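Long-range contacts in Rpb7-binding protein seb1 (Schizosaccharomyces pombe 972h-, PDB 5MDT), which drives transcription termination by binding RNA polymerase II and nascent RNA, its CTD-interacting domain presumably docking on the polymerase's C-terminal repeats: residues L11-E15 and Y50-P55; M34-N40 and D89-G95; N40-V44 and K98-I102. All coordinates share one frame. Residue numbers count along the deposited sequence, not the author numbering.

Contact 1. Residues L11-E15 and Y50-P55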
loop_
_atom_site.group_PDB
_atom_site.type_symbol
_atom_site.label_atom_id
_atom_site.label_comp_id
_atom_site.label_asym_id
_atom_site.label_seq_id
_atom_site.Cartn_x
_atom_site.Cartn_y
_atom_site.Cartn_z
ATOM N N LEU A 11 -3.941 -9.176 9.424
ATOM C CA LEU A 11 -3.757 -7.765 9.822
ATOM C C LEU A 11 -3.920 -7.592 11.340
ATOM O O LEU A 11 -3.135 -6.862 11.965
ATOM C CB LEU A 11 -4.703 -6.829 9.046
ATOM C CG LEU A 11 -4.490 -6.718 7.527
ATOM C CD1 LEU A 11 -5.610 -5.891 6.890
ATOM C CD2 LEU A 11 -3.110 -6.140 7.174
ATOM N N ASP A 12 -4.886 -8.320 11.943
ATOM C CA ASP A 12 -5.085 -8.330 13.406
ATOM C C ASP A 12 -3.841 -8.825 14.127
ATOM O O ASP A 12 -3.425 -8.199 15.103
ATOM C CB ASP A 12 -6.270 -9.223 13.790
ATOM C CG ASP A 12 -7.621 -8.588 13.531
ATOM O OD1 ASP A 12 -7.677 -7.340 13.350
ATOM O OD2 ASP A 12 -8.627 -9.327 13.531
ATOM N N SER A 13 -3.237 -9.941 13.651
ATOM C CA SER A 13 -2.003 -10.486 14.250
ATOM C C SER A 13 -0.853 -9.478 14.120
ATOM O O SER A 13 -0.126 -9.249 15.089
ATOM C CB SER A 13 -1.609 -11.800 13.583
ATOM O OG SER A 13 -2.577 -12.807 13.825
ATOM N N LEU A 14 -0.717 -8.848 12.945
ATOM C CA LEU A 14 0.349 -7.860 12.704
ATOM C C LEU A 14 0.215 -6.650 13.623
ATOM O O LEU A 14 1.223 -6.121 14.106
ATOM C CB LEU A 14 0.344 -7.431 11.232
ATOM C CG LEU A 14 1.566 -6.660 10.736
ATOM C CD1 LEU A 14 2.842 -7.552 10.743
ATOM C CD2 LEU A 14 1.310 -6.147 9.328
ATOM N N GLU A 15 -1.025 -6.245 13.902
ATOM C CA GLU A 15 -1.303 -5.119 14.798
ATOM C C GLU A 15 -0.714 -5.360 16.196
ATOM O O GLU A 15 -0.209 -4.420 16.813
ATOM C CB GLU A 15 -2.816 -4.907 14.912
ATOM C CG GLU A 15 -3.167 -3.508 15.370
ATOM C CD GLU A 15 -4.653 -3.240 15.477
ATOM O OE1 GLU A 15 -5.446 -4.012 14.891
ATOM O OE2 GLU A 15 -5.023 -2.265 16.170
ATOM N N TYR A 50 -6.596 -0.783 8.613
ATOM C CA TYR A 50 -5.451 -1.219 9.422
ATOM C C TYR A 50 -4.430 -0.102 9.559
ATOM O O TYR A 50 -4.015 0.199 10.681
ATOM C CB TYR A 50 -4.782 -2.482 8.815
ATOM C CG TYR A 50 -3.472 -2.817 9.517
ATOM C CD1 TYR A 50 -3.463 -3.365 10.797
ATOM C CD2 TYR A 50 -2.244 -2.550 8.911
ATOM C CE1 TYR A 50 -2.264 -3.637 11.465
ATOM C CE2 TYR A 50 -1.039 -2.785 9.586
ATOM C CZ TYR A 50 -1.059 -3.343 10.854
ATOM O OH TYR A 50 0.090 -3.584 11.563
ATOM N N ALA A 51 -4.013 0.522 8.426
ATOM C CA ALA A 51 -2.980 1.577 8.490
ATOM C C ALA A 51 -3.382 2.724 9.406
ATOM O O ALA A 51 -2.571 3.229 10.178
ATOM C CB ALA A 51 -2.699 2.111 7.105
ATOM N N LYS A 52 -4.650 3.099 9.363
ATOM C CA LYS A 52 -5.107 4.246 10.167
ATOM C C LYS A 52 -5.179 3.907 11.654
ATOM O O LYS A 52 -4.846 4.757 12.466
ATOM C CB LYS A 52 -6.478 4.710 9.637
ATOM C CG LYS A 52 -6.418 5.377 8.243
ATOM C CD LYS A 52 -5.685 6.756 8.219
ATOM C CE LYS A 52 -6.542 7.846 8.813
ATOM N NZ LYS A 52 -5.838 9.170 8.895
ATOM N N ARG A 53 -5.551 2.660 12.026
ATOM C CA ARG A 53 -5.651 2.316 13.464
ATOM C C ARG A 53 -4.355 1.817 14.068
ATOM O O ARG A 53 -4.228 1.777 15.286
ATOM C CB ARG A 53 -6.761 1.272 13.728
ATOM C CG ARG A 53 -6.431 -0.152 13.272
ATOM C CD ARG A 53 -7.610 -1.116 13.474
ATOM N NE ARG A 53 -7.158 -2.501 13.287
ATOM C CZ ARG A 53 -7.395 -3.236 12.206
ATOM N NH1 ARG A 53 -8.176 -2.785 11.238
ATOM N NH2 ARG A 53 -6.899 -4.470 12.123
ATOM N N ALA A 54 -3.420 1.385 13.232
ATOM C CA ALA A 54 -2.195 0.755 13.694
ATOM C C ALA A 54 -1.337 1.611 14.612
ATOM O O ALA A 54 -1.367 2.839 14.493
ATOM C CB ALA A 54 -1.377 0.276 12.491
ATOM N N PRO A 55 -0.559 0.998 15.543
ATOM C CA PRO A 55 0.365 1.800 16.375
ATOM C C PRO A 55 1.298 2.653 15.498
ATOM O O PRO A 55 1.548 2.292 14.346
ATOM C CB PRO A 55 1.200 0.727 17.082
ATOM C CG PRO A 55 0.296 -0.442 17.170
ATOM C CD PRO A 55 -0.418 -0.443 15.845
HETATM O O HOH W 1 -8.090 -6.435 10.416
#
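The ring of Y50 lies against the inner side of helix 4-16, with L11 CD2 over one face and E15 CB near the plane at its edge. L11 meets the base of the same side chain, CD1 sitting 4.0 Å from Y50 CB, while L14 CD2 comes within 4.0 Å of Y50 CZ near the hydroxyl end. L11 and L14 stand one helical turn apart, so both can grip one tyrosine. Further in, both leucines rest on I65 of helix 59-79, and Y50 touches A62 of that helix. This is helix-on-helix packing in the all-helical CID fold, with the C-terminal end of helix 40-53 held against the C-terminal part of helix 4-16. Nearer solvent, charge takes over. R53 brings its guanidinium up to two carboxylates of the facing helix, E15 and D12, and forms a salt bridge with each: NE donates to E15 OE1 at 2.8 Å and NH2 to the same oxygen at 3.2 Å, while NH2 also pairs with D12 OD1 at 3.2 Å. A water bridges the R53-D12 pair, donating to D12 OD1 and accepting from R53 NH2. Where helix 40-53 ends, A54 leaves helical geometry and the chain turns into P55, whose CG lies 4.0 Å from E15 O.

Contact 2. Residues M34-N40 and D89-G95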
loop_
_atom_site.group_PDB
_atom_site.type_symbol
_atom_site.label_atom_id
_atom_site.label_comp_id
_atom_site.label_asym_id
_atom_site.label_seq_id
_atom_site.Cartn_x
_atom_site.Cartn_y
_atom_site.Cartn_z
ATOM N N MET A 34 -4.596 -11.111 -4.535
ATOM C CA MET A 34 -4.519 -11.502 -5.945
ATOM C C MET A 34 -5.419 -12.682 -6.245
ATOM O O MET A 34 -5.804 -12.865 -7.406
ATOM C CB MET A 34 -3.062 -11.844 -6.350
ATOM C CG MET A 34 -2.141 -10.638 -6.344
ATOM S SD MET A 34 -2.627 -9.371 -7.555
ATOM C CE MET A 34 -1.918 -10.135 -9.085
ATOM N N GLU A 35 -5.730 -13.513 -5.232
ATOM C CA GLU A 35 -6.605 -14.687 -5.454
ATOM C C GLU A 35 -8.094 -14.291 -5.418
ATOM O O GLU A 35 -8.972 -15.081 -5.773
ATOM C CB GLU A 35 -6.347 -15.763 -4.387
ATOM C CG GLU A 35 -4.996 -16.472 -4.498
ATOM C CD GLU A 35 -4.447 -17.086 -3.223
ATOM O OE1 GLU A 35 -5.163 -17.100 -2.197
ATOM O OE2 GLU A 35 -3.271 -17.512 -3.237
ATOM N N ASN A 36 -8.376 -13.054 -4.998
ATOM C CA ASN A 36 -9.743 -12.571 -4.826
ATOM C C ASN A 36 -10.083 -11.251 -5.510
ATOM O O ASN A 36 -10.923 -10.504 -5.013
ATOM C CB ASN A 36 -10.057 -12.567 -3.323
ATOM C CG ASN A 36 -10.047 -13.952 -2.741
ATOM O OD1 ASN A 36 -9.097 -14.335 -2.066
ATOM N ND2 ASN A 36 -11.136 -14.690 -2.920
ATOM N N VAL A 37 -9.437 -10.983 -6.659
ATOM C CA VAL A 37 -9.432 -9.686 -7.345
ATOM C C VAL A 37 -10.821 -9.034 -7.484
ATOM O O VAL A 37 -10.900 -7.811 -7.406
ATOM C CB VAL A 37 -8.696 -9.755 -8.716
ATOM C CG1 VAL A 37 -9.531 -10.443 -9.794
ATOM C CG2 VAL A 37 -8.269 -8.363 -9.166
ATOM N N SER A 38 -11.913 -9.817 -7.685
ATOM C CA SER A 38 -13.232 -9.184 -7.810
ATOM C C SER A 38 -13.650 -8.458 -6.534
ATOM O O SER A 38 -14.502 -7.568 -6.589
ATOM C CB SER A 38 -14.307 -10.193 -8.213
ATOM O OG SER A 38 -14.438 -11.218 -7.241
ATOM N N GLU A 39 -13.020 -8.817 -5.396
ATOM C CA GLU A 39 -13.307 -8.198 -4.105
ATOM C C GLU A 39 -12.253 -7.174 -3.718
ATOM O O GLU A 39 -12.137 -6.849 -2.549
ATOM C CB GLU A 39 -13.468 -9.275 -3.011
ATOM C CG GLU A 39 -14.698 -10.157 -3.218
ATOM C CD GLU A 39 -16.044 -9.471 -3.068
ATOM O OE1 GLU A 39 -16.301 -8.870 -1.999
ATOM O OE2 GLU A 39 -16.865 -9.577 -4.006
ATOM N N ASN A 40 -11.513 -6.615 -4.702
ATOM C CA ASN A 40 -10.427 -5.662 -4.419
ATOM C C ASN A 40 -10.876 -4.456 -3.570
ATOM O O ASN A 40 -10.083 -3.972 -2.775
ATOM C CB ASN A 40 -9.695 -5.223 -5.684
ATOM C CG ASN A 40 -10.516 -4.381 -6.625
ATOM O OD1 ASN A 40 -10.707 -3.175 -6.402
ATOM N ND2 ASN A 40 -10.959 -4.979 -7.730
ATOM N N ASP A 89 -13.221 -2.021 -12.688
ATOM C CA ASP A 89 -13.474 -1.983 -11.245
ATOM C C ASP A 89 -13.287 -3.327 -10.525
ATOM O O ASP A 89 -12.586 -3.375 -9.513
ATOM C CB ASP A 89 -14.870 -1.397 -10.974
ATOM C CG ASP A 89 -15.029 0.043 -11.450
ATOM O OD1 ASP A 89 -14.034 0.810 -11.381
ATOM O OD2 ASP A 89 -16.151 0.407 -11.882
ATOM N N ALA A 90 -13.848 -4.418 -11.084
ATOM C CA ALA A 90 -13.769 -5.754 -10.486
ATOM C C ALA A 90 -12.511 -6.525 -10.879
ATOM O O ALA A 90 -12.410 -7.715 -10.576
ATOM C CB ALA A 90 -15.009 -6.563 -10.863
ATOM N N SER A 91 -11.563 -5.875 -11.577
ATOM C CA SER A 91 -10.354 -6.542 -12.026
ATOM C C SER A 91 -9.084 -5.824 -11.547
ATOM O O SER A 91 -9.173 -4.907 -10.723
ATOM C CB SER A 91 -10.352 -6.701 -13.549
ATOM O OG SER A 91 -9.354 -7.618 -13.962
ATOM N N PHE A 92 -7.899 -6.284 -11.988
ATOM C CA PHE A 92 -6.604 -5.802 -11.475
ATOM C C PHE A 92 -6.416 -4.294 -11.550
ATOM O O PHE A 92 -5.933 -3.713 -10.587
ATOM C CB PHE A 92 -5.445 -6.527 -12.154
ATOM C CG PHE A 92 -5.484 -8.017 -11.936
ATOM C CD1 PHE A 92 -5.061 -8.571 -10.731
ATOM C CD2 PHE A 92 -5.978 -8.868 -12.923
ATOM C CE1 PHE A 92 -5.144 -9.949 -10.511
ATOM C CE2 PHE A 92 -6.045 -10.248 -12.709
ATOM C CZ PHE A 92 -5.624 -10.779 -11.507
ATOM N N SER A 93 -6.796 -3.663 -12.679
ATOM C CA SER A 93 -6.695 -2.205 -12.835
ATOM C C SER A 93 -7.567 -1.449 -11.810
ATOM O O SER A 93 -7.177 -0.360 -11.378
ATOM C CB SER A 93 -7.030 -1.777 -14.259
ATOM O OG SER A 93 -8.260 -2.331 -14.693
ATOM N N GLY A 94 -8.718 -2.036 -11.434
ATOM C CA GLY A 94 -9.600 -1.497 -10.400
ATOM C C GLY A 94 -8.901 -1.486 -9.060
ATOM O O GLY A 94 -8.871 -0.459 -8.386
ATOM N N GLY A 95 -8.234 -2.595 -8.722
ATOM C CA GLY A 95 -7.476 -2.679 -7.471
ATOM C C GLY A 95 -6.313 -1.700 -7.435
ATOM O O GLY A 95 -6.061 -1.067 -6.407
#
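One asparagine amide joins two loops here: N40 ND2 donates both to V37 O at 2.9 Å, within its own segment, and to D89 O at 2.9 Å across the interface, the latter nearly straight at 172°. The first bond closes the turn that leads into helix 40-53; the second ties that turn to the loop just before helix 92-113. The backbones are correspondingly close, S38 CA approaching A90 O at 3.2 Å in a CA-H...O contact. N40 also packs on the first turn of the opposite helix, its OD1 lying 3.4 Å from G95 CA. With no side chain on G95, the two backbones can draw near; a CB at that position would sit tightly against N40 CB.

Beside this polar junction is an apolar patch centred on F92. V37 CG2 lies over the face of the ring, 3.9 Å from its centroid, in a CH-pi contact. M34, in the last turn of helix 23-35, sets its sulfur at the ring's edge, SD 5.1 Å from the F92 centroid, in a Met-aromatic contact, and its CE reaches F92 CE1 at 3.5 Å. M34 and F92 also touch helix 59-79, through F73 and A77 respectively. In this way two helix-connecting loops of the CID are fastened at one end of the bundle. With both ND2 hydrogens given to backbone carbonyls and OD1 accepting from K98, the buried N40 amide has its polar demands met inside the protein.

Contact 3. Residues N40-V44 and K98-I102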
loop_
_atom_site.group_PDB
_atom_site.type_symbol
_atom_site.label_atom_id
_atom_site.label_comp_id
_atom_site.label_asym_id
_atom_site.label_seq_id
_atom_site.Cartn_x
_atom_site.Cartn_y
_atom_site.Cartn_z
ATOM N N ASN A 40 -11.513 -6.615 -4.702
ATOM C CA ASN A 40 -10.427 -5.662 -4.419
ATOM C C ASN A 40 -10.876 -4.456 -3.570
ATOM O O ASN A 40 -10.083 -3.972 -2.775
ATOM C CB ASN A 40 -9.695 -5.223 -5.684
ATOM C CG ASN A 40 -10.516 -4.381 -6.625
ATOM O OD1 ASN A 40 -10.707 -3.175 -6.402
ATOM N ND2 ASN A 40 -10.959 -4.979 -7.730
ATOM N N ALA A 41 -12.158 -4.019 -3.676
ATOM C CA ALA A 41 -12.594 -2.893 -2.817
ATOM C C ALA A 41 -12.456 -3.270 -1.355
ATOM O O ALA A 41 -12.083 -2.409 -0.562
ATOM C CB ALA A 41 -14.053 -2.541 -3.123
ATOM N N GLN A 42 -12.773 -4.543 -0.987
ATOM C CA GLN A 42 -12.698 -5.002 0.423
ATOM C C GLN A 42 -11.256 -5.048 0.907
ATOM O O GLN A 42 -10.950 -4.603 2.001
ATOM C CB GLN A 42 -13.344 -6.408 0.586
ATOM C CG GLN A 42 -14.819 -6.509 0.190
ATOM C CD GLN A 42 -15.708 -5.582 1.023
ATOM O OE1 GLN A 42 -15.443 -5.328 2.193
ATOM N NE2 GLN A 42 -16.682 -4.956 0.397
ATOM N N PHE A 43 -10.365 -5.595 0.098
ATOM C CA PHE A 43 -8.951 -5.703 0.498
ATOM C C PHE A 43 -8.308 -4.323 0.611
ATOM O O PHE A 43 -7.620 -4.056 1.600
ATOM C CB PHE A 43 -8.240 -6.573 -0.560
ATOM C CG PHE A 43 -8.623 -8.043 -0.454
ATOM C CD1 PHE A 43 -9.750 -8.541 -1.102
ATOM C CD2 PHE A 43 -7.880 -8.915 0.322
ATOM C CE1 PHE A 43 -10.116 -9.889 -0.970
ATOM C CE2 PHE A 43 -8.232 -10.270 0.431
ATOM C CZ PHE A 43 -9.340 -10.751 -0.220
ATOM N N VAL A 44 -8.543 -3.424 -0.360
ATOM C CA VAL A 44 -7.969 -2.072 -0.292
ATOM C C VAL A 44 -8.529 -1.312 0.965
ATOM O O VAL A 44 -7.749 -0.745 1.749
ATOM C CB VAL A 44 -8.118 -1.275 -1.618
ATOM C CG1 VAL A 44 -7.570 0.151 -1.469
ATOM C CG2 VAL A 44 -7.394 -2.004 -2.767
ATOM N N LYS A 98 -7.841 1.826 -6.871
ATOM C CA LYS A 98 -8.282 2.013 -5.474
ATOM C C LYS A 98 -7.077 2.120 -4.549
ATOM O O LYS A 98 -7.086 2.983 -3.680
ATOM C CB LYS A 98 -9.215 0.895 -5.000
ATOM C CG LYS A 98 -10.542 0.868 -5.744
ATOM C CD LYS A 98 -11.465 -0.230 -5.213
ATOM C CE LYS A 98 -12.691 -0.439 -6.082
ATOM N NZ LYS A 98 -12.383 -1.139 -7.371
ATOM N N ALA A 99 -6.038 1.275 -4.732
ATOM C CA ALA A 99 -4.830 1.380 -3.882
ATOM C C ALA A 99 -4.146 2.754 -4.090
ATOM O O ALA A 99 -3.710 3.377 -3.122
ATOM C CB ALA A 99 -3.868 0.231 -4.173
ATOM N N ALA A 100 -4.114 3.258 -5.346
ATOM C CA ALA A 100 -3.563 4.589 -5.649
ATOM C C ALA A 100 -4.344 5.676 -4.889
ATOM O O ALA A 100 -3.735 6.591 -4.320
ATOM C CB ALA A 100 -3.634 4.857 -7.149
ATOM N N GLU A 101 -5.687 5.547 -4.854
ATOM C CA GLU A 101 -6.602 6.499 -4.215
ATOM C C GLU A 101 -6.351 6.685 -2.722
ATOM O O GLU A 101 -6.598 7.777 -2.208
ATOM C CB GLU A 101 -8.084 6.129 -4.473
ATOM C CG GLU A 101 -8.518 6.275 -5.920
ATOM C CD GLU A 101 -9.160 7.592 -6.306
ATOM O OE1 GLU A 101 -8.529 8.654 -6.101
ATOM O OE2 GLU A 101 -10.289 7.556 -6.848
ATOM N N ILE A 102 -5.898 5.638 -2.023
ATOM C CA ILE A 102 -5.614 5.740 -0.577
ATOM C C ILE A 102 -4.127 6.055 -0.273
ATOM O O ILE A 102 -3.794 6.275 0.890
ATOM C CB ILE A 102 -6.081 4.477 0.219
ATOM C CG1 ILE A 102 -5.222 3.233 -0.128
ATOM C CG2 ILE A 102 -7.602 4.226 0.035
ATOM C CD1 ILE A 102 -5.321 2.022 0.879
#
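N40, at the start of helix 40-53, faces helix 92-113 and accepts a hydrogen bond on OD1 from K98 NZ, at 2.8 Å. To get there the lysine runs back along the interface, extended through chi2 and chi3 before its end bends in a p chi4 rotamer. The next residue, A41, lies beside this alkyl chain: its CA is 3.8 Å from K98 CD and its CB 3.9 Å from K98 CE. The apolar length of the lysine is thus used as packing surface, and its ammonium group as a hydrogen-bond donor.

One turn on from N40, V44 points at the other helix and makes the apolar centre of the contact. Its CG1 approaches K98 O at 3.6 Å and I102 CD1 at 3.8 Å, while CG2 lies 4.4 Å from A99 CB. The methyls therefore sit against one turn of helix 92-113, from K98 to I102. Behind them, V44 touches F73 and A99 touches L66 and V70, all on helix 59-79, which backs the pair.

The short helical segments run in nearly the same direction, at 27°, with axes 10.2 Å apart at closest approach. These two helices are not neighbours in sequence, and packing them side by side is part of how the right-handed helical superhelix of CID domains is built. At one end the neutral amide of N40 offers K98 a hydrogen bond but no salt bridge; further along, V44 packs on A99, I102 and the base of K98, so that part of the interface needs no polar partner.

How the contacts relate
All three contacts combine buried and exposed residues, but contact 3 lies nearest the middle of the chain, its centre 9 Å from the chain centre, against 13 Å for contact 1 and 15 Å for contact 2. Contacts 1 and 3 both use helix 40-53, at opposite ends and with different partners, and stay about 6 Å apart at their nearest atoms. Contacts 2 and 3 touch and share N40, so together they run along helix 92-113 from the loop before it to I102. Chemistry differs accordingly: salt bridges at the rim of contact 1, a side-chain amide bonded to backbone carbonyls, beside packing on F92, where loops meet helix ends in contact 2, mainly aliphatic packing in contact 3.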